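Alternansucrase (Leuconostoc mesenteroides, PDB 6HVG) is a large multidomain member of glycoside hydrolase family 70 that joins a TIM-barrel-clan catalytic region to choline-binding-type repeats and holds a calcium ion. Local coordinates at residues Asn189-Ile193 and Tyr216-Asn221; Ser203-Asp207 and Val228-Ser232; Gln222-Ser226 and Tyr237-Gly242; Ala286-Thr290 and Ser312-Ala316; Asp766-Ile770 and Gln784-Phe788. The contacts are given in a common frame with arbitrary orientation. Residue numbers count along the deposited sequence, not the author numbering.

Contact 1 of 5, residues Asn189-Ile193 and Tyr216-Asn221; sequences NGKHI and YDAQGN
This is a strand-to-turn contact between successive beta-hairpin repeats: residues 189-193 turn into strand 191-194, and residues 216-221 leave strand 212-216 through a tight turn. Its register rests on one pair, Ile193 and Gly220, with CA atoms 4.1 Å apart. A single backbone hydrogen bond joins the segments, from His192 N to Gly220 O (2.9 Å, 156°). Two CA-H...O contacts lie beside it: Lys191 CA to Gly220 O at 3.5 Å and Gly220 CA to His192 O at 3.1 Å. Asp217 to Gly220 form a type I turn, held by Gly220 N to Asp217 O (3.1 Å), while Asp217 OD1 accepts from Asn221 N (2.7 Å). Gly220 has phi/psi 91/21, and a CB would clash with Ile193 CG1 and Lys191 CB. His192 (chi1 t) turns its ring edge to the face of Tyr216 (chi1 m), centroids 4.9 Å apart and planes at 57°. His192 ND1 is hydrogen-bonded to Asp187 and NE2 to Asp207. Ile193 CG2 packs against Ala218 O at 3.3 Å. A hairpin is thus packed through strand aromatics and a glycine-containing type I turn on the next hairpin, consistent with the hairpin stacking of choline-binding-type repeats.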
loop_
_atom_site.group_PDB
_atom_site.type_symbol
_atom_site.label_atom_id
_atom_site.label_comp_id
_atom_site.label_asym_id
_atom_site.label_seq_id
_atom_site.Cartn_x
_atom_site.Cartn_y
_atom_site.Cartn_z
ATOM N N ASN A 189 33.999 3.619 -34.822
ATOM C CA ASN A 189 33.758 4.770 -35.706
ATOM C C ASN A 189 34.639 5.938 -35.272
ATOM O O ASN A 189 35.848 5.746 -35.117
ATOM C CB ASN A 189 32.263 5.131 -35.773
ATOM C CG ASN A 189 31.415 3.996 -36.336
ATOM O OD1 ASN A 189 31.804 3.347 -37.303
ATOM N ND2 ASN A 189 30.253 3.749 -35.725
ATOM N N GLY A 190 34.068 7.123 -35.059
ATOM C CA GLY A 190 34.860 8.269 -34.623
ATOM C C GLY A 190 34.843 8.446 -33.116
ATOM O O GLY A 190 35.315 9.455 -32.600
ATOM N N LYS A 191 34.301 7.468 -32.397
ATOM C CA LYS A 191 34.027 7.619 -30.977
ATOM C C LYS A 191 35.021 6.870 -30.083
ATOM O O LYS A 191 35.408 5.753 -30.362
ATOM C CB LYS A 191 32.592 7.160 -30.681
ATOM C CG LYS A 191 31.520 7.854 -31.526
ATOM C CD LYS A 191 31.662 9.376 -31.501
ATOM C CE LYS A 191 30.345 10.095 -31.776
ATOM N NZ LYS A 191 29.553 9.528 -32.896
ATOM N N HIS A 192 35.420 7.530 -29.004
ATOM C CA HIS A 192 36.276 6.971 -27.973
ATOM C C HIS A 192 35.374 6.710 -26.770
ATOM O O HIS A 192 35.095 7.607 -25.991
ATOM C CB HIS A 192 37.374 7.987 -27.635
ATOM C CG HIS A 192 38.592 7.393 -27.006
ATOM N ND1 HIS A 192 39.363 6.436 -27.636
ATOM C CD2 HIS A 192 39.212 7.667 -25.833
ATOM C CE1 HIS A 192 40.385 6.119 -26.862
ATOM N NE2 HIS A 192 40.317 6.849 -25.762
ATOM N N ILE A 193 34.899 5.479 -26.636
ATOM C CA ILE A 193 33.889 5.164 -25.617
ATOM C C ILE A 193 34.456 4.308 -24.485
ATOM O O ILE A 193 34.983 3.228 -24.726
ATOM C CB ILE A 193 32.678 4.431 -26.228
ATOM C CG1 ILE A 193 32.380 4.958 -27.648
ATOM C CG2 ILE A 193 31.475 4.570 -25.309
ATOM C CD1 ILE A 193 31.312 4.178 -28.375
ATOM N N TYR A 216 35.429 12.540 -22.085
ATOM C CA TYR A 216 34.575 11.866 -23.068
ATOM C C TYR A 216 33.233 11.570 -22.470
ATOM O O TYR A 216 33.131 11.313 -21.281
ATOM C CB TYR A 216 35.213 10.568 -23.586
ATOM C CG TYR A 216 36.482 10.823 -24.348
ATOM C CD1 TYR A 216 37.710 10.805 -23.702
ATOM C CD2 TYR A 216 36.455 11.129 -25.707
ATOM C CE1 TYR A 216 38.883 11.067 -24.393
ATOM C CE2 TYR A 216 37.615 11.396 -26.406
ATOM C CZ TYR A 216 38.830 11.362 -25.744
ATOM O OH TYR A 216 39.989 11.626 -26.417
ATOM N N ASP A 217 32.200 11.622 -23.297
ATOM C CA ASP A 217 30.841 11.371 -22.831
ATOM C C ASP A 217 30.473 9.896 -23.033
ATOM O O ASP A 217 31.300 9.082 -23.477
ATOM C CB ASP A 217 29.860 12.333 -23.513
ATOM C CG ASP A 217 29.551 11.969 -24.956
ATOM O OD1 ASP A 217 30.169 11.055 -25.562
ATOM O OD2 ASP A 217 28.656 12.623 -25.505
ATOM N N ALA A 218 29.234 9.562 -22.708
ATOM C CA ALA A 218 28.735 8.199 -22.853
ATOM C C ALA A 218 28.719 7.740 -24.300
ATOM O O ALA A 218 28.890 6.559 -24.567
ATOM C CB ALA A 218 27.342 8.082 -22.246
ATOM N N GLN A 219 28.514 8.663 -25.237
ATOM C CA GLN A 219 28.538 8.313 -26.672
ATOM C C GLN A 219 29.929 8.346 -27.310
ATOM O O GLN A 219 30.078 8.018 -28.494
ATOM C CB GLN A 219 27.549 9.181 -27.454
ATOM C CG GLN A 219 26.111 8.781 -27.154
ATOM C CD GLN A 219 25.088 9.540 -27.977
ATOM O OE1 GLN A 219 25.126 10.780 -28.056
ATOM N NE2 GLN A 219 24.138 8.800 -28.579
ATOM N N GLY A 220 30.936 8.737 -26.532
ATOM C CA GLY A 220 32.325 8.708 -27.000
ATOM C C GLY A 220 32.840 9.969 -27.672
ATOM O O GLY A 220 33.839 9.928 -28.384
ATOM N N ASN A 221 32.182 11.094 -27.408
ATOM C CA ASN A 221 32.583 12.372 -27.974
ATOM C C ASN A 221 33.518 13.117 -27.037
ATOM O O ASN A 221 33.256 13.191 -25.830
ATOM C CB ASN A 221 31.360 13.254 -28.242
ATOM C CG ASN A 221 30.307 12.547 -29.056
ATOM O OD1 ASN A 221 30.495 12.303 -30.257
ATOM N ND2 ASN A 221 29.194 12.200 -28.416
#

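Contact 2 of 5, residues Ser203-Asp207 and Val228-Ser232; sequences SSNVD and VADSS
Strand 226-229 and the turn after it pass across the start of strand 205-209, with the touching parts 84° apart in direction and closest at Asn205 and Asp230 (CA to CA 4.6 Å). This is a crossing of neighbouring hairpins, not a shared sheet. Val228, extended at -140/139 and with chi1 t, comes first: its CG1 lies 3.9 Å from Ser204 CB, and its CB is 4.3 Å from Val206 CG2. Strand 235-238 adds Phe238, which touches both valines. Ala229 points its CB away and contributes mainly backbone, its O standing 4.0 Å from Ser204 O. At Asp230 the chain bends (-89/-178). Its CA lies 3.0 Å from Asn205 OD1 and its CB 3.9 Å from Val206 CG2, while its carboxylate (chi1 p) turns to its own loop and accepts from Gln234 N. Ser231 then takes helical angles (-53/-41), which bring both its N and its OG to the amide of Asn205: Ser231 N gives a weak hydrogen bond to Asn205 OD1 (2.8 Å, 125°), and Asn205 ND2 donates to Ser231 OG (2.7 Å, 132°). The Asn205 side chain has chi1 at -146°, between wells, and OD1 is also weakly bonded to Val206 N (3.0 Å). One buried carboxamide thus supplies acceptor and donor to the same residue, so the hydrogen bonds between these two segments all involve the Asn205 side chain, beside a small valine contact.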
loop_
_atom_site.group_PDB
_atom_site.type_symbol
_atom_site.label_atom_id
_atom_site.label_comp_id
_atom_site.label_asym_id
_atom_site.label_seq_id
_atom_site.Cartn_x
_atom_site.Cartn_y
_atom_site.Cartn_z
ATOM N N SER A 203 29.871 4.747 -20.340
ATOM C CA SER A 203 29.789 5.951 -19.496
ATOM C C SER A 203 30.988 6.920 -19.633
ATOM O O SER A 203 32.046 6.570 -20.111
ATOM C CB SER A 203 29.548 5.574 -18.017
ATOM O OG SER A 203 30.513 4.664 -17.527
ATOM N N SER A 204 30.774 8.155 -19.208
ATOM C CA SER A 204 31.778 9.207 -19.265
ATOM C C SER A 204 33.047 8.873 -18.510
ATOM O O SER A 204 33.015 8.327 -17.416
ATOM C CB SER A 204 31.227 10.503 -18.665
ATOM O OG SER A 204 30.162 10.993 -19.445
ATOM N N ASN A 205 34.170 9.260 -19.086
ATOM C CA ASN A 205 35.435 9.156 -18.406
ATOM C C ASN A 205 36.459 10.085 -19.037
ATOM O O ASN A 205 36.212 10.712 -20.074
ATOM C CB ASN A 205 35.937 7.698 -18.449
ATOM C CG ASN A 205 36.697 7.297 -17.201
ATOM O OD1 ASN A 205 36.928 8.094 -16.308
ATOM N ND2 ASN A 205 37.090 6.044 -17.146
ATOM N N VAL A 206 37.615 10.149 -18.390
ATOM C CA VAL A 206 38.752 10.893 -18.862
ATOM C C VAL A 206 39.836 9.890 -19.195
ATOM O O VAL A 206 40.167 9.041 -18.378
ATOM C CB VAL A 206 39.258 11.829 -17.761
ATOM C CG1 VAL A 206 40.387 12.690 -18.273
ATOM C CG2 VAL A 206 38.114 12.681 -17.245
ATOM N N ASP A 207 40.377 9.979 -20.402
ATOM C CA ASP A 207 41.485 9.153 -20.813
ATOM C C ASP A 207 42.701 10.059 -20.975
ATOM O O ASP A 207 42.588 11.179 -21.486
ATOM C CB ASP A 207 41.136 8.470 -22.142
ATOM C CG ASP A 207 41.979 7.223 -22.426
ATOM O OD1 ASP A 207 42.912 6.909 -21.662
ATOM O OD2 ASP A 207 41.706 6.548 -23.442
ATOM N N VAL A 228 33.775 16.724 -16.145
ATOM C CA VAL A 228 33.679 15.259 -16.152
ATOM C C VAL A 228 34.381 14.656 -14.942
ATOM O O VAL A 228 35.469 15.099 -14.543
ATOM C CB VAL A 228 34.297 14.616 -17.402
ATOM C CG1 VAL A 228 33.801 13.183 -17.546
ATOM C CG2 VAL A 228 33.957 15.418 -18.641
ATOM N N ALA A 229 33.752 13.638 -14.366
ATOM C CA ALA A 229 34.372 12.887 -13.290
ATOM C C ALA A 229 34.923 11.635 -13.913
ATOM O O ALA A 229 34.246 11.025 -14.747
ATOM C CB ALA A 229 33.357 12.542 -12.212
ATOM N N ASP A 230 36.147 11.259 -13.528
ATOM C CA ASP A 230 36.751 10.031 -14.038
ATOM C C ASP A 230 36.402 8.815 -13.162
ATOM O O ASP A 230 35.640 8.930 -12.199
ATOM C CB ASP A 230 38.261 10.203 -14.264
ATOM C CG ASP A 230 39.079 10.186 -12.978
ATOM O OD1 ASP A 230 38.539 9.860 -11.899
ATOM O OD2 ASP A 230 40.290 10.508 -13.054
ATOM N N SER A 231 36.932 7.654 -13.528
ATOM C CA SER A 231 36.683 6.399 -12.813
ATOM C C SER A 231 36.979 6.485 -11.313
ATOM O O SER A 231 36.216 5.980 -10.508
ATOM C CB SER A 231 37.518 5.266 -13.434
ATOM O OG SER A 231 37.020 4.882 -14.707
ATOM N N SER A 232 38.074 7.144 -10.947
ATOM C CA SER A 232 38.519 7.231 -9.550
ATOM C C SER A 232 37.845 8.326 -8.722
ATOM O O SER A 232 38.301 8.619 -7.618
ATOM C CB SER A 232 40.033 7.457 -9.507
ATOM O OG SER A 232 40.672 6.592 -10.429
#

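Contact 3 of 5, residues Gln222-Ser226 and Tyr237-Gly242; sequences QLKKS and YFDGNG
Lys225 takes left-handed backbone angles (50/54), and it and Ser226 both face Phe238. Ser226 and Phe238 form an antiparallel hydrogen-bonded pair, CA atoms 5.6 Å apart, through Phe238 N to Ser226 O (3.1 Å, 163°) and Ser226 N to Phe238 O (3.1 Å, 142°). Lys225 N donates to Asp239 O (2.8 Å, 152°). The Lys225 side chain has chi1 at -93°, off any well, but is otherwise fully extended; its CB lies 3.6 Å from Tyr237 OH. Tyr237 uses chi1 t to carry its ring beside the lysine, with CD1 3.3 Å from Ser226 O. This is a G1 beta bulge at the open end of hairpin 226-229/235-238, one unit of the choline-binding-type repeat region. Phe238 takes chi1 m, on the same sheet face as Ser226, and touches Val228. After it, Asp239 to Gly242 make a type I turn, and Asp239, chi1 p, sends OD2 to Asn241 N (2.7 Å, 141°), an Asx turn. Lys224 is also off-rotamer (chi1 -103°, chi2 91°). Gln222, extended with chi1 and chi2 both t, brings NE2 within 3.8 Å of Gly242 CA, where 92/1 angles leave no space for a CB. A water lies 2.9 Å from Leu223 O and 3.0 Å from Gly242 O, and takes a weak bond from Gln222 NE2 at 3.3 Å.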
loop_
_atom_site.group_PDB
_atom_site.type_symbol
_atom_site.label_atom_id
_atom_site.label_comp_id
_atom_site.label_asym_id
_atom_site.label_seq_id
_atom_site.Cartn_x
_atom_site.Cartn_y
_atom_site.Cartn_z
ATOM N N GLN A 222 34.594 13.691 -27.587
ATOM C CA GLN A 222 35.438 14.555 -26.788
ATOM C C GLN A 222 34.588 15.725 -26.274
ATOM O O GLN A 222 33.917 16.400 -27.044
ATOM C CB GLN A 222 36.661 15.057 -27.565
ATOM C CG GLN A 222 37.686 15.753 -26.662
ATOM C CD GLN A 222 38.989 16.093 -27.342
ATOM O OE1 GLN A 222 39.231 15.716 -28.486
ATOM N NE2 GLN A 222 39.840 16.828 -26.632
ATOM N N LEU A 223 34.615 15.938 -24.965
ATOM C CA LEU A 223 33.819 16.969 -24.341
ATOM C C LEU A 223 34.550 18.312 -24.365
ATOM O O LEU A 223 35.761 18.383 -24.177
ATOM C CB LEU A 223 33.462 16.562 -22.907
ATOM C CG LEU A 223 32.452 15.407 -22.831
ATOM C CD1 LEU A 223 32.322 14.841 -21.430
ATOM C CD2 LEU A 223 31.085 15.835 -23.334
ATOM N N LYS A 224 33.775 19.372 -24.598
ATOM C CA LYS A 224 34.256 20.752 -24.608
ATOM C C LYS A 224 33.419 21.570 -23.644
ATOM O O LYS A 224 32.198 21.434 -23.617
ATOM C CB LYS A 224 34.121 21.349 -26.006
ATOM C CG LYS A 224 35.407 21.444 -26.815
ATOM C CD LYS A 224 35.648 20.217 -27.654
ATOM C CE LYS A 224 36.789 20.418 -28.641
ATOM N NZ LYS A 224 36.475 21.350 -29.757
ATOM N N LYS A 225 34.075 22.419 -22.857
ATOM C CA LYS A 225 33.371 23.290 -21.879
ATOM C C LYS A 225 32.395 22.514 -20.991
ATOM O O LYS A 225 31.224 22.842 -20.895
ATOM C CB LYS A 225 32.691 24.484 -22.579
ATOM C CG LYS A 225 33.611 25.701 -22.593
ATOM C CD LYS A 225 33.161 26.878 -23.435
ATOM C CE LYS A 225 34.089 28.058 -23.179
ATOM N NZ LYS A 225 33.675 29.252 -23.945
ATOM N N SER A 226 32.908 21.477 -20.342
ATOM C CA SER A 226 32.108 20.612 -19.504
ATOM C C SER A 226 32.933 20.013 -18.372
ATOM O O SER A 226 34.127 19.833 -18.485
ATOM C CB SER A 226 31.530 19.497 -20.358
ATOM O OG SER A 226 31.113 18.424 -19.556
ATOM N N TYR A 237 37.754 20.045 -15.496
ATOM C CA TYR A 237 36.915 20.857 -16.360
ATOM C C TYR A 237 37.649 21.118 -17.637
ATOM O O TYR A 237 38.725 21.711 -17.608
ATOM C CB TYR A 237 36.526 22.177 -15.721
ATOM C CG TYR A 237 35.542 22.936 -16.596
ATOM C CD1 TYR A 237 34.196 22.590 -16.628
ATOM C CD2 TYR A 237 35.965 23.959 -17.428
ATOM C CE1 TYR A 237 33.292 23.266 -17.433
ATOM C CE2 TYR A 237 35.075 24.638 -18.238
ATOM C CZ TYR A 237 33.744 24.289 -18.241
ATOM O OH TYR A 237 32.864 24.957 -19.044
ATOM N N PHE A 238 37.061 20.686 -18.748
ATOM C CA PHE A 238 37.665 20.875 -20.060
ATOM C C PHE A 238 37.075 22.099 -20.743
ATOM O O PHE A 238 35.867 22.290 -20.739
ATOM C CB PHE A 238 37.467 19.628 -20.900
ATOM C CG PHE A 238 38.047 18.398 -20.265
ATOM C CD1 PHE A 238 37.236 17.519 -19.550
ATOM C CD2 PHE A 238 39.418 18.140 -20.340
ATOM C CE1 PHE A 238 37.775 16.389 -18.953
ATOM C CE2 PHE A 238 39.954 17.024 -19.735
ATOM C CZ PHE A 238 39.133 16.140 -19.041
ATOM N N ASP A 239 37.943 22.914 -21.335
ATOM C CA ASP A 239 37.560 24.210 -21.916
ATOM C C ASP A 239 37.080 24.108 -23.369
ATOM O O ASP A 239 36.683 23.029 -23.818
ATOM C CB ASP A 239 38.740 25.201 -21.800
ATOM C CG ASP A 239 39.957 24.789 -22.621
ATOM O OD1 ASP A 239 41.091 25.010 -22.147
ATOM O OD2 ASP A 239 39.794 24.246 -23.728
ATOM N N GLY A 240 37.100 25.229 -24.095
ATOM C CA GLY A 240 36.634 25.235 -25.497
ATOM C C GLY A 240 37.389 24.310 -26.440
ATOM O O GLY A 240 36.811 23.797 -27.405
ATOM N N ASN A 241 38.682 24.116 -26.174
ATOM C CA ASN A 241 39.534 23.248 -26.988
ATOM C C ASN A 241 39.620 21.782 -26.541
ATOM O O ASN A 241 40.229 20.946 -27.230
ATOM C CB ASN A 241 40.904 23.866 -27.027
ATOM C CG ASN A 241 40.876 25.238 -27.633
ATOM O OD1 ASN A 241 41.123 26.233 -26.971
ATOM N ND2 ASN A 241 40.523 25.296 -28.904
ATOM N N GLY A 242 38.993 21.473 -25.400
ATOM C CA GLY A 242 38.997 20.120 -24.841
ATOM C C GLY A 242 40.135 19.921 -23.858
ATOM O O GLY A 242 40.289 18.846 -23.301
HETATM O O HOH W 1 38.169 16.795 -23.776
#

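Contact 4 of 5, residues Ala286-Thr290 and Ser312-Ala316; sequences AVANT and SKDVA
Two hairpins of the choline-binding-type repeat region cross here, strand 286-293 meeting the end of strand 310-313 at 101° between the touching parts. Along the first segment contact begins at Val287, extended (-151/155) and with chi1 m, whose CG2 lies 4.1 Å from Val315 CG2; Tyr278 touches both valines. Ala288 breaks the strand at -65/142 and points its CB toward Ser312, 3.7 Å from OG. At Asn289 the CA atoms come closest, 4.1 Å from Asp314. Its CB points away, yet chi1 t brings the amide back, so that OD1 lies 3.7 Å from Asp314 CA. Thr290 (chi1 p) follows, packing CG2 against Lys313 O at 3.8 Å and OG1 against Asp314 CB at 3.4 Å; the Asp314 carboxylate itself accepts from Gly317 N and Asn318 N in its own turn. A single hydrogen bond spans the crossing, Val315 N to Asn289 OD1, 3.0 Å long with an N-H...O angle of 157°.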
loop_
_atom_site.group_PDB
_atom_site.type_symbol
_atom_site.label_atom_id
_atom_site.label_comp_id
_atom_site.label_asym_id
_atom_site.label_seq_id
_atom_site.Cartn_x
_atom_site.Cartn_y
_atom_site.Cartn_z
ATOM N N ALA A 286 34.572 27.844 -3.607
ATOM C CA ALA A 286 35.221 28.581 -2.531
ATOM C C ALA A 286 34.216 28.951 -1.456
ATOM O O ALA A 286 33.119 29.399 -1.771
ATOM C CB ALA A 286 35.893 29.831 -3.069
ATOM N N VAL A 287 34.604 28.740 -0.200
ATOM C CA VAL A 287 33.757 29.028 0.938
ATOM C C VAL A 287 34.608 29.383 2.130
ATOM O O VAL A 287 35.769 28.985 2.234
ATOM C CB VAL A 287 32.873 27.838 1.321
ATOM C CG1 VAL A 287 31.819 27.586 0.259
ATOM C CG2 VAL A 287 33.724 26.588 1.558
ATOM N N ALA A 288 34.012 30.146 3.030
ATOM C CA ALA A 288 34.662 30.485 4.265
ATOM C C ALA A 288 34.861 29.197 5.078
ATOM O O ALA A 288 34.002 28.294 5.108
ATOM C CB ALA A 288 33.836 31.497 5.051
ATOM N N ASN A 289 36.003 29.125 5.742
ATOM C CA ASN A 289 36.300 27.998 6.589
ATOM C C ASN A 289 37.266 28.404 7.671
ATOM O O ASN A 289 37.946 29.441 7.594
ATOM C CB ASN A 289 36.889 26.848 5.767
ATOM C CG ASN A 289 36.628 25.481 6.373
ATOM O OD1 ASN A 289 35.597 25.259 7.012
ATOM N ND2 ASN A 289 37.561 24.564 6.187
ATOM N N THR A 290 37.306 27.581 8.709
ATOM C CA THR A 290 38.194 27.806 9.831
ATOM C C THR A 290 39.147 26.645 9.935
ATOM O O THR A 290 38.787 25.510 9.661
ATOM C CB THR A 290 37.396 27.928 11.136
ATOM O OG1 THR A 290 36.701 26.692 11.397
ATOM C CG2 THR A 290 36.380 29.074 11.028
ATOM N N SER A 312 32.407 35.063 10.717
ATOM C CA SER A 312 32.711 34.170 9.581
ATOM C C SER A 312 32.332 32.737 9.926
ATOM O O SER A 312 32.507 32.308 11.066
ATOM C CB SER A 312 34.201 34.217 9.193
ATOM O OG SER A 312 34.526 33.134 8.332
ATOM N N LYS A 313 31.829 31.993 8.952
ATOM C CA LYS A 313 31.453 30.606 9.199
ATOM C C LYS A 313 32.566 29.563 8.964
ATOM O O LYS A 313 33.679 29.886 8.499
ATOM C CB LYS A 313 30.285 30.242 8.303
ATOM C CG LYS A 313 29.018 31.020 8.521
ATOM C CD LYS A 313 27.847 30.253 7.921
ATOM C CE LYS A 313 26.605 31.113 7.820
ATOM N NZ LYS A 313 25.395 30.259 7.665
ATOM N N ASP A 314 32.230 28.310 9.299
ATOM C CA ASP A 314 32.957 27.129 8.831
ATOM C C ASP A 314 32.041 26.207 7.988
ATOM O O ASP A 314 30.823 26.368 7.960
ATOM C CB ASP A 314 33.627 26.385 10.026
ATOM C CG ASP A 314 32.637 25.666 10.958
ATOM O OD1 ASP A 314 33.061 25.268 12.060
ATOM O OD2 ASP A 314 31.461 25.474 10.610
ATOM N N VAL A 315 32.640 25.230 7.318
ATOM C CA VAL A 315 31.899 24.357 6.408
ATOM C C VAL A 315 30.698 23.683 7.065
ATOM O O VAL A 315 29.661 23.492 6.434
ATOM C CB VAL A 315 32.863 23.321 5.757
ATOM C CG1 VAL A 315 32.142 22.084 5.207
ATOM C CG2 VAL A 315 33.681 24.011 4.686
ATOM N N ALA A 316 30.843 23.306 8.322
ATOM C CA ALA A 316 29.739 22.646 9.028
ATOM C C ALA A 316 28.488 23.543 9.126
ATOM O O ALA A 316 27.358 23.053 9.076
ATOM C CB ALA A 316 30.186 22.214 10.410
#

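Contact 5 of 5, residues Asp766-Ile770 and Gln784-Phe788; sequences DHGII and QGMEF
A histidine and a phenylalanine lie almost flat on each other: the rings of His767 and Phe788 form a face-to-face stack with centroids 3.6 Å apart and planes at 19°. It joins a Schellman motif, which ends helix 757-766, to the side of helix 779-793. Both helices follow strand 745-747 and precede strand 821-825 of the TIM-barrel-type sheet in the chain. In the motif Gly768 N bonds Ile765 O and Ile769 N bonds Met764 O, with Gly768 as the C-prime residue at 67/19. His767, the first residue to leave helical angles (-102/18), uses chi1 m to lay its ring on Phe788, also chi1 m: His767 NE2 is 3.2 Å from Phe788 CD1, and Phe788 CB stands 3.9 Å from the imidazole centroid, 17° off its normal, as a CH-pi contact. On the other nitrogen, His767 ND1 is hydrogen-bonded to Ala763 O, which ties the ring back to its own helix. The backbones stay apart, with Ile769 and Gly785 closest at 7.1 Å between CA atoms. Ile769 (chi1 m, chi2 t) spans this gap beside the stack, its CD1 at the edge of the Phe788 ring, 4.3 Å from CE2. The same CD1 lies 3.8 Å from Gln784 CB and 3.5 Å from Gly785 N.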
loop_
_atom_site.group_PDB
_atom_site.type_symbol
_atom_site.label_atom_id
_atom_site.label_comp_id
_atom_site.label_asym_id
_atom_site.label_seq_id
_atom_site.Cartn_x
_atom_site.Cartn_y
_atom_site.Cartn_z
ATOM N N ASP A 766 7.097 0.223 -16.073
ATOM C CA ASP A 766 8.306 0.025 -16.869
ATOM C C ASP A 766 8.202 0.586 -18.286
ATOM O O ASP A 766 9.209 0.940 -18.858
ATOM C CB ASP A 766 8.632 -1.463 -16.958
ATOM C CG ASP A 766 10.117 -1.736 -17.090
ATOM O OD1 ASP A 766 10.922 -1.215 -16.279
ATOM O OD2 ASP A 766 10.478 -2.504 -18.000
ATOM N N HIS A 767 6.997 0.643 -18.848
ATOM C CA HIS A 767 6.781 1.178 -20.195
ATOM C C HIS A 767 6.206 2.612 -20.179
ATOM O O HIS A 767 5.683 3.102 -21.189
ATOM C CB HIS A 767 5.882 0.217 -21.001
ATOM C CG HIS A 767 6.582 -1.028 -21.461
ATOM N ND1 HIS A 767 6.924 -2.052 -20.601
ATOM C CD2 HIS A 767 7.010 -1.410 -22.684
ATOM C CE1 HIS A 767 7.538 -3.009 -21.273
ATOM N NE2 HIS A 767 7.599 -2.644 -22.541
ATOM N N GLY A 768 6.336 3.289 -19.040
ATOM C CA GLY A 768 5.925 4.687 -18.909
ATOM C C GLY A 768 4.435 4.967 -19.004
ATOM O O GLY A 768 4.034 6.106 -19.229
ATOM N N ILE A 769 3.602 3.949 -18.819
ATOM C CA ILE A 769 2.152 4.120 -18.931
ATOM C C ILE A 769 1.563 4.770 -17.675
ATOM O O ILE A 769 0.632 5.564 -17.759
ATOM C CB ILE A 769 1.470 2.783 -19.240
ATOM C CG1 ILE A 769 2.066 2.235 -20.532
ATOM C CG2 ILE A 769 -0.043 2.979 -19.356
ATOM C CD1 ILE A 769 1.280 1.102 -21.149
ATOM N N ILE A 770 2.136 4.447 -16.526
ATOM C CA ILE A 770 1.813 5.126 -15.285
ATOM C C ILE A 770 3.114 5.348 -14.554
ATOM O O ILE A 770 4.138 4.737 -14.883
ATOM C CB ILE A 770 0.884 4.294 -14.397
ATOM C CG1 ILE A 770 1.523 2.933 -14.077
ATOM C CG2 ILE A 770 -0.454 4.117 -15.082
ATOM C CD1 ILE A 770 0.687 2.061 -13.166
ATOM N N GLN A 784 -2.928 -1.504 -23.194
ATOM C CA GLN A 784 -1.581 -1.307 -23.753
ATOM C C GLN A 784 -0.525 -1.992 -22.901
ATOM O O GLN A 784 0.378 -2.636 -23.436
ATOM C CB GLN A 784 -1.217 0.172 -23.804
ATOM C CG GLN A 784 -2.008 1.018 -24.781
ATOM C CD GLN A 784 -1.771 2.508 -24.570
ATOM O OE1 GLN A 784 -0.906 2.917 -23.783
ATOM N NE2 GLN A 784 -2.546 3.326 -25.265
ATOM N N GLY A 785 -0.643 -1.839 -21.579
ATOM C CA GLY A 785 0.275 -2.473 -20.640
ATOM C C GLY A 785 0.182 -3.979 -20.750
ATOM O O GLY A 785 1.183 -4.694 -20.755
ATOM N N MET A 786 -1.050 -4.453 -20.866
ATOM C CA MET A 786 -1.319 -5.872 -20.977
ATOM C C MET A 786 -0.630 -6.509 -22.161
ATOM O O MET A 786 -0.188 -7.657 -22.059
ATOM C CB MET A 786 -2.826 -6.123 -21.038
ATOM C CG MET A 786 -3.493 -6.054 -19.674
ATOM S SD MET A 786 -2.796 -7.255 -18.522
ATOM C CE MET A 786 -4.014 -7.135 -17.221
ATOM N N GLU A 787 -0.526 -5.779 -23.269
ATOM C CA GLU A 787 0.190 -6.302 -24.438
ATOM C C GLU A 787 1.679 -6.574 -24.136
ATOM O O GLU A 787 2.232 -7.561 -24.632
ATOM C CB GLU A 787 0.010 -5.395 -25.669
ATOM C CG GLU A 787 -1.381 -5.479 -26.301
ATOM C CD GLU A 787 -1.765 -6.897 -26.785
ATOM O OE1 GLU A 787 -1.088 -7.457 -27.682
ATOM O OE2 GLU A 787 -2.759 -7.464 -26.263
ATOM N N PHE A 788 2.309 -5.733 -23.314
ATOM C CA PHE A 788 3.707 -5.961 -22.896
ATOM C C PHE A 788 3.806 -7.135 -21.926
ATOM O O PHE A 788 4.743 -7.946 -21.991
ATOM C CB PHE A 788 4.329 -4.690 -22.264
ATOM C CG PHE A 788 4.402 -3.506 -23.207
ATOM C CD1 PHE A 788 5.159 -3.575 -24.379
ATOM C CD2 PHE A 788 3.700 -2.331 -22.937
ATOM C CE1 PHE A 788 5.200 -2.505 -25.258
ATOM C CE2 PHE A 788 3.748 -1.262 -23.810
ATOM C CZ PHE A 788 4.492 -1.353 -24.976
#

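From the N terminus, contact 1 closes a loop from hairpin 185-188/191-194 to the turn after strand 212-216. Contact 2 opens inside that loop and closes beyond it at 228-232, so the two cross; they touch where His192 NE2 lies 2.7 Å from Asp207 OD2. Contact 3 opens just after contact 1 closes, crosses contact 2 and closes the base of hairpin 226-229/235-238, whereas contacts 1 and 2 link successive hairpins. Contact 4 follows in series, closing the loop from strand 286-293 to the end of strand 310-313, its centre about 29 Å from that of contact 2. Contact 5, the last of the five, closes the loop from the end of helix 757-766 onto helix 779-793 in the family 70 region.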